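Local coordinates for sensor protein (Haloarcula marismortui ATCC 43049, PDB 3BWL), which probably acts as a histidine kinase in signal transduction, this chain being its PAS sensor domain, which holds an indole-3-carbaldehyde molecule in its pocket, at residues Lys88-Tyr93 and Thr100-Val105; Leu33-Thr38 and Asp116-Ile121. All blocks are in the same frame, centred on the assembly; numbering follows the deposited sequence.

Contact 1. Residues Lys88-Tyr93 and Thr100-Val105. With I3A (1H-indole-3-carbaldehyde), chain F.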
loop_
_atom_site.group_PDB
_atom_site.type_symbol
_atom_site.label_atom_id
_atom_site.label_comp_id
_atom_site.label_asym_id
_atom_site.label_seq_id
_atom_site.Cartn_x
_atom_site.Cartn_y
_atom_site.Cartn_z
ATOM N N LYS A 88 7.957 3.120 -12.876
ATOM C CA LYS A 88 6.937 4.162 -12.771
ATOM C C LYS A 88 6.613 4.733 -14.164
ATOM O O LYS A 88 7.504 4.989 -14.983
ATOM C CB LYS A 88 7.433 5.303 -11.877
ATOM C CG LYS A 88 7.768 4.884 -10.467
ATOM C CD LYS A 88 7.982 6.073 -9.568
ATOM C CE LYS A 88 9.339 6.701 -9.780
ATOM N NZ LYS A 88 9.552 7.815 -8.795
ATOM N N PHE A 89 5.332 4.930 -14.438
ATOM C CA PHE A 89 4.906 5.465 -15.720
ATOM C C PHE A 89 3.533 6.089 -15.570
ATOM O O PHE A 89 2.799 5.785 -14.627
ATOM C CB PHE A 89 4.839 4.367 -16.801
ATOM C CG PHE A 89 3.903 3.215 -16.444
ATOM C CD1 PHE A 89 2.559 3.245 -16.816
ATOM C CD2 PHE A 89 4.382 2.108 -15.742
ATOM C CE1 PHE A 89 1.707 2.200 -16.482
ATOM C CE2 PHE A 89 3.541 1.042 -15.398
ATOM C CZ PHE A 89 2.192 1.088 -15.778
ATOM N N GLU A 90 3.163 6.896 -16.553
ATOM C CA GLU A 90 1.913 7.621 -16.500
ATOM C C GLU A 90 0.781 6.821 -17.133
ATOM O O GLU A 90 0.973 6.136 -18.143
ATOM C CB GLU A 90 2.094 8.991 -17.186
ATOM C CG GLU A 90 0.817 9.782 -17.396
ATOM C CD GLU A 90 1.017 11.097 -18.196
ATOM O OE1 GLU A 90 2.090 11.325 -18.801
ATOM O OE2 GLU A 90 0.053 11.905 -18.216
ATOM N N GLY A 91 -0.405 6.943 -16.542
ATOM C CA GLY A 91 -1.623 6.392 -17.129
ATOM C C GLY A 91 -2.733 7.408 -16.985
ATOM O O GLY A 91 -2.514 8.480 -16.398
ATOM N N LEU A 92 -3.898 7.074 -17.502
ATOM C CA LEU A 92 -5.040 7.988 -17.459
ATOM C C LEU A 92 -6.325 7.180 -17.280
ATOM O O LEU A 92 -6.870 6.635 -18.255
ATOM C CB LEU A 92 -5.102 8.886 -18.728
ATOM C CG LEU A 92 -6.284 9.849 -18.776
ATOM C CD1 LEU A 92 -6.026 11.069 -17.857
ATOM C CD2 LEU A 92 -6.454 10.325 -20.258
ATOM N N TYR A 93 -6.788 7.061 -16.037
ATOM C CA TYR A 93 -7.978 6.269 -15.767
ATOM C C TYR A 93 -9.244 7.000 -16.197
ATOM O O TYR A 93 -9.325 8.210 -16.081
ATOM C CB TYR A 93 -8.092 5.940 -14.273
ATOM C CG TYR A 93 -7.061 4.935 -13.782
ATOM C CD1 TYR A 93 -6.870 3.722 -14.460
ATOM C CD2 TYR A 93 -6.326 5.164 -12.621
ATOM C CE1 TYR A 93 -5.948 2.792 -13.999
ATOM C CE2 TYR A 93 -5.385 4.236 -12.132
ATOM C CZ TYR A 93 -5.193 3.063 -12.849
ATOM O OH TYR A 93 -4.276 2.154 -12.403
ATOM N N THR A 100 -11.815 11.877 -16.177
ATOM C CA THR A 100 -10.543 11.148 -16.239
ATOM C C THR A 100 -9.640 11.550 -15.089
ATOM O O THR A 100 -9.761 12.640 -14.538
ATOM C CB THR A 100 -9.823 11.337 -17.575
ATOM O OG1 THR A 100 -9.503 12.728 -17.765
ATOM C CG2 THR A 100 -10.739 10.836 -18.734
HETATM N N MSE A 101 -8.702 10.667 -14.789
HETATM C CA MSE A 101 -7.805 10.860 -13.679
HETATM C C MSE A 101 -6.384 10.555 -14.154
HETATM O O MSE A 101 -6.108 9.420 -14.439
HETATM C CB MSE A 101 -8.170 9.881 -12.561
HETATM C CG MSE A 101 -7.267 10.077 -11.360
HETATM SE SE MSE A 101 -7.583 8.595 -10.104
HETATM C CE MSE A 101 -9.371 8.661 -10.158
ATOM N N SER A 102 -5.510 11.550 -14.228
ATOM C CA SER A 102 -4.106 11.283 -14.538
ATOM C C SER A 102 -3.426 10.655 -13.341
ATOM O O SER A 102 -3.595 11.109 -12.220
ATOM C CB SER A 102 -3.362 12.563 -14.933
ATOM O OG SER A 102 -3.724 12.931 -16.242
ATOM N N VAL A 103 -2.653 9.584 -13.593
ATOM C CA VAL A 103 -1.987 8.891 -12.499
ATOM C C VAL A 103 -0.559 8.578 -12.860
ATOM O O VAL A 103 -0.197 8.502 -14.050
ATOM C CB VAL A 103 -2.694 7.545 -12.136
ATOM C CG1 VAL A 103 -4.097 7.822 -11.591
ATOM C CG2 VAL A 103 -2.796 6.623 -13.401
ATOM N N GLU A 104 0.252 8.444 -11.830
ATOM C CA GLU A 104 1.521 7.756 -11.984
ATOM C C GLU A 104 1.383 6.398 -11.336
ATOM O O GLU A 104 1.102 6.300 -10.111
ATOM C CB GLU A 104 2.682 8.516 -11.355
ATOM C CG GLU A 104 4.009 7.764 -11.526
ATOM C CD GLU A 104 5.166 8.456 -10.850
ATOM O OE1 GLU A 104 5.174 8.539 -9.597
ATOM O OE2 GLU A 104 6.095 8.898 -11.561
ATOM N N VAL A 105 1.605 5.362 -12.152
ATOM C CA VAL A 105 1.520 3.986 -11.694
ATOM C C VAL A 105 2.902 3.519 -11.300
ATOM O O VAL A 105 3.876 3.725 -12.061
ATOM C CB VAL A 105 1.026 3.032 -12.842
ATOM C CG1 VAL A 105 0.863 1.648 -12.318
ATOM C CG2 VAL A 105 -0.297 3.503 -13.404
HETATM O O I3A F . -2.041 -1.879 -13.006
HETATM C "C3'" I3A F . -2.472 -0.771 -13.307
HETATM C C3 I3A F . -2.131 -0.168 -14.642
HETATM C C2 I3A F . -2.698 1.076 -15.029
HETATM N N I3A F . -2.177 1.259 -16.288
HETATM C C8 I3A F . -1.381 0.223 -16.677
HETATM C C9 I3A F . -1.340 -0.731 -15.664
HETATM C C4 I3A F . -0.562 -1.900 -15.806
HETATM C C5 I3A F . 0.143 -2.117 -17.020
HETATM C C6 I3A F . 0.073 -1.173 -18.058
HETATM C C7 I3A F . -0.683 0.002 -17.876
HETATM O O HOH W 1 7.455 9.705 -8.534
HETATM O O HOH W 2 -2.249 11.093 -17.503
#
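F89, G91 and Y93 pair with V105, V103 and M101 in the antiparallel hairpin of strands 86-94 and 100-112, at one edge of the PAS-fold sheet. Six hydrogen bonds satisfy the N-H and C=O groups of these pairs. V105 N lies almost in line with the C=O of F89, 2.8 Å from F89 O, whereas V103 N reaches G91 O from above the carbonyl plane, 42° out of it. G91 O also accepts a hydrogen bond from a water 2.8 Å away, which donates to E90 OE2 as well. K88 NZ and E104 OE1 stand 4.5 Å apart; a water accepts from K88 NZ and lies within hydrogen-bonding distance of E104 OE1, whose salt bridge is with R123 of the second subunit. On the other face F89, V105 and Y93 meet the bound indole. F89 CG lies between the backbone N and the carbonyl carbon (chi1 58°), the ring running alongside V105, whose CB sits over one face, 3.7 Å from F89 CZ. The Y93 ring brings CD2 to 3.6 Å from V103 CG1, and its hydroxyl is hydrogen-bonded to S122 while lying against the ligand, with Y93 OH 3.2 Å from I3A C2.

Contact 2. Residues Leu33-Thr38 and Asp116-Ile121; sequences LDADGT and DRFLAI. With I3A (1H-indole-3-carbaldehyde), chain F.
L33 of strand 29-33 and F118 of strand 115-124 form an antiparallel hydrogen-bonded pair in the PAS sheet, L33 N giving to F118 O at 2.8 Å and F118 N to L33 O, just before a type I turn from D34 to G37 that leads toward strand 39-42. F118 CB packs on L33 CB, and the ring edge faces the turn backbone, F118 CE2 lying 3.9 Å from A35 CA. The R117 chain folds at its second torsion (chi2 -67°), which brings CD to 3.3 Å from L33 O. One face of its guanidinium rests on D34 CB, 3.6 Å from R117 NH1, while NH1 donates to D116 O and NH2 forms a salt bridge with E115. An alanine in place of R117 would probably uncover D34 CB and leave E115 without its charge partner. D34 OD1 accepts from D36 N, making an Asx turn, and from T38 N, from opposite faces of the carboxylate. G37 N bonds to D34 O and D34 N to T38 O; a water joins A35 N to D116 O. L33 CD1 lies 3.5 Å from the aldehyde I3A O, which A120 CB also borders. The D34 carboxylate and these backbone bonds thus brace the turn, while the guanidinium meets D34 by packing.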
loop_
_atom_site.group_PDB
_atom_site.type_symbol
_atom_site.label_atom_id
_atom_site.label_comp_id
_atom_site.label_asym_id
_atom_site.label_seq_id
_atom_site.Cartn_x
_atom_site.Cartn_y
_atom_site.Cartn_z
ATOM N N LEU A 33 -2.612 -7.605 -10.948
ATOM C CA LEU A 33 -2.874 -8.117 -12.311
ATOM C C LEU A 33 -2.196 -9.453 -12.505
ATOM O O LEU A 33 -1.178 -9.749 -11.870
ATOM C CB LEU A 33 -2.327 -7.166 -13.399
ATOM C CG LEU A 33 -2.746 -5.702 -13.335
ATOM C CD1 LEU A 33 -2.097 -5.000 -14.541
ATOM C CD2 LEU A 33 -4.302 -5.594 -13.332
ATOM N N ASP A 34 -2.756 -10.282 -13.370
ATOM C CA ASP A 34 -1.986 -11.439 -13.818
ATOM C C ASP A 34 -1.176 -11.056 -15.060
ATOM O O ASP A 34 -1.241 -9.902 -15.520
ATOM C CB ASP A 34 -2.872 -12.675 -14.025
ATOM C CG ASP A 34 -3.786 -12.568 -15.230
ATOM O OD1 ASP A 34 -3.558 -11.710 -16.111
ATOM O OD2 ASP A 34 -4.720 -13.412 -15.314
ATOM N N ALA A 35 -0.410 -12.003 -15.608
ATOM C CA ALA A 35 0.525 -11.649 -16.702
ATOM C C ALA A 35 -0.183 -11.213 -17.993
ATOM O O ALA A 35 0.439 -10.628 -18.890
ATOM C CB ALA A 35 1.510 -12.819 -16.973
ATOM N N ASP A 36 -1.481 -11.491 -18.082
ATOM C CA ASP A 36 -2.298 -11.103 -19.231
ATOM C C ASP A 36 -2.970 -9.732 -19.035
ATOM O O ASP A 36 -3.598 -9.205 -19.950
ATOM C CB ASP A 36 -3.393 -12.152 -19.498
ATOM C CG ASP A 36 -2.859 -13.443 -20.102
ATOM O OD1 ASP A 36 -1.807 -13.442 -20.787
ATOM O OD2 ASP A 36 -3.538 -14.472 -19.891
ATOM N N GLY A 37 -2.815 -9.148 -17.858
ATOM C CA GLY A 37 -3.407 -7.831 -17.614
ATOM C C GLY A 37 -4.794 -7.907 -17.018
ATOM O O GLY A 37 -5.457 -6.863 -16.860
ATOM N N THR A 38 -5.219 -9.108 -16.645
ATOM C CA THR A 38 -6.512 -9.312 -15.994
ATOM C C THR A 38 -6.414 -8.898 -14.523
ATOM O O THR A 38 -5.461 -9.253 -13.825
ATOM C CB THR A 38 -7.002 -10.772 -16.136
ATOM O OG1 THR A 38 -7.007 -11.145 -17.530
ATOM C CG2 THR A 38 -8.412 -10.950 -15.514
ATOM N N ASP A 116 2.513 -15.730 -10.611
ATOM C CA ASP A 116 3.194 -14.648 -11.311
ATOM C C ASP A 116 2.202 -13.483 -11.328
ATOM O O ASP A 116 1.172 -13.544 -12.000
ATOM C CB ASP A 116 3.577 -15.096 -12.741
ATOM C CG ASP A 116 4.289 -13.993 -13.557
ATOM O OD1 ASP A 116 5.010 -13.119 -13.002
ATOM O OD2 ASP A 116 4.128 -14.018 -14.798
ATOM N N ARG A 117 2.488 -12.434 -10.565
ATOM C CA ARG A 117 1.519 -11.314 -10.455
ATOM C C ARG A 117 2.189 -9.961 -10.610
ATOM O O ARG A 117 3.401 -9.850 -10.477
ATOM C CB ARG A 117 0.783 -11.349 -9.102
ATOM C CG ARG A 117 -0.167 -12.562 -8.945
ATOM C CD ARG A 117 -1.343 -12.443 -9.914
ATOM N NE ARG A 117 -2.299 -13.537 -9.784
ATOM C CZ ARG A 117 -2.302 -14.615 -10.562
ATOM N NH1 ARG A 117 -1.374 -14.782 -11.502
ATOM N NH2 ARG A 117 -3.229 -15.553 -10.390
ATOM N N PHE A 118 1.378 -8.937 -10.872
ATOM C CA PHE A 118 1.847 -7.562 -10.863
ATOM C C PHE A 118 1.034 -6.784 -9.812
ATOM O O PHE A 118 -0.184 -6.933 -9.731
ATOM C CB PHE A 118 1.619 -6.883 -12.219
ATOM C CG PHE A 118 2.499 -7.429 -13.308
ATOM C CD1 PHE A 118 3.650 -6.744 -13.663
ATOM C CD2 PHE A 118 2.197 -8.640 -13.939
ATOM C CE1 PHE A 118 4.504 -7.241 -14.655
ATOM C CE2 PHE A 118 3.063 -9.173 -14.965
ATOM C CZ PHE A 118 4.198 -8.452 -15.305
ATOM N N LEU A 119 1.720 -5.941 -9.063
ATOM C CA LEU A 119 1.095 -5.102 -8.044
ATOM C C LEU A 119 1.314 -3.675 -8.500
ATOM O O LEU A 119 2.464 -3.248 -8.720
ATOM C CB LEU A 119 1.786 -5.347 -6.707
ATOM C CG LEU A 119 1.359 -4.540 -5.483
ATOM C CD1 LEU A 119 -0.156 -4.573 -5.208
ATOM C CD2 LEU A 119 2.208 -5.026 -4.249
ATOM N N ALA A 120 0.214 -2.935 -8.638
ATOM C CA ALA A 120 0.222 -1.566 -9.159
ATOM C C ALA A 120 -0.332 -0.608 -8.125
ATOM O O ALA A 120 -1.423 -0.778 -7.640
ATOM C CB ALA A 120 -0.584 -1.469 -10.446
ATOM N N ILE A 121 0.478 0.368 -7.764
ATOM C CA ILE A 121 0.042 1.444 -6.884
ATOM C C ILE A 121 -0.093 2.714 -7.755
ATOM O O ILE A 121 0.897 3.234 -8.304
ATOM C CB ILE A 121 1.052 1.671 -5.693
ATOM C CG1 ILE A 121 1.484 0.339 -5.038
ATOM C CG2 ILE A 121 0.487 2.663 -4.698
ATOM C CD1 ILE A 121 0.382 -0.554 -4.499
HETATM O O I3A F . -2.041 -1.879 -13.006
HETATM C "C3'" I3A F . -2.472 -0.771 -13.307
HETATM C C3 I3A F . -2.131 -0.168 -14.642
HETATM C C2 I3A F . -2.698 1.076 -15.029
HETATM N N I3A F . -2.177 1.259 -16.288
HETATM C C8 I3A F . -1.381 0.223 -16.677
HETATM C C9 I3A F . -1.340 -0.731 -15.664
HETATM C C4 I3A F . -0.562 -1.900 -15.806
HETATM C C5 I3A F . 0.143 -2.117 -17.020
HETATM C C6 I3A F . 0.073 -1.173 -18.058
HETATM C C7 I3A F . -0.683 0.002 -17.876
HETATM O O HOH W 3 0.015 -14.512 -14.250
#

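Both contacts reach the same antiparallel sheet, contact 2 through L33 at the start of a turn, and both contribute to the one indole pocket. They meet where V105 CG1 packs on A120 CB, 3.9 Å apart, across neighbouring strands 100-112 and 115-124. Both are partly buried, but contact 1, at the sheet edge, includes the exposed K88, E90 and T100, whereas none of the touching residues of contact 2 is fully exposed. Contact 1 is mostly paired strand backbone, with E90 and E104 on the face away from the indole; contact 2 closes the loop containing contact 1 with a single pair, its D34 carboxylate serving its own turn. Both also touch the second subunit, contact 2 through the backbone oxygen of I121.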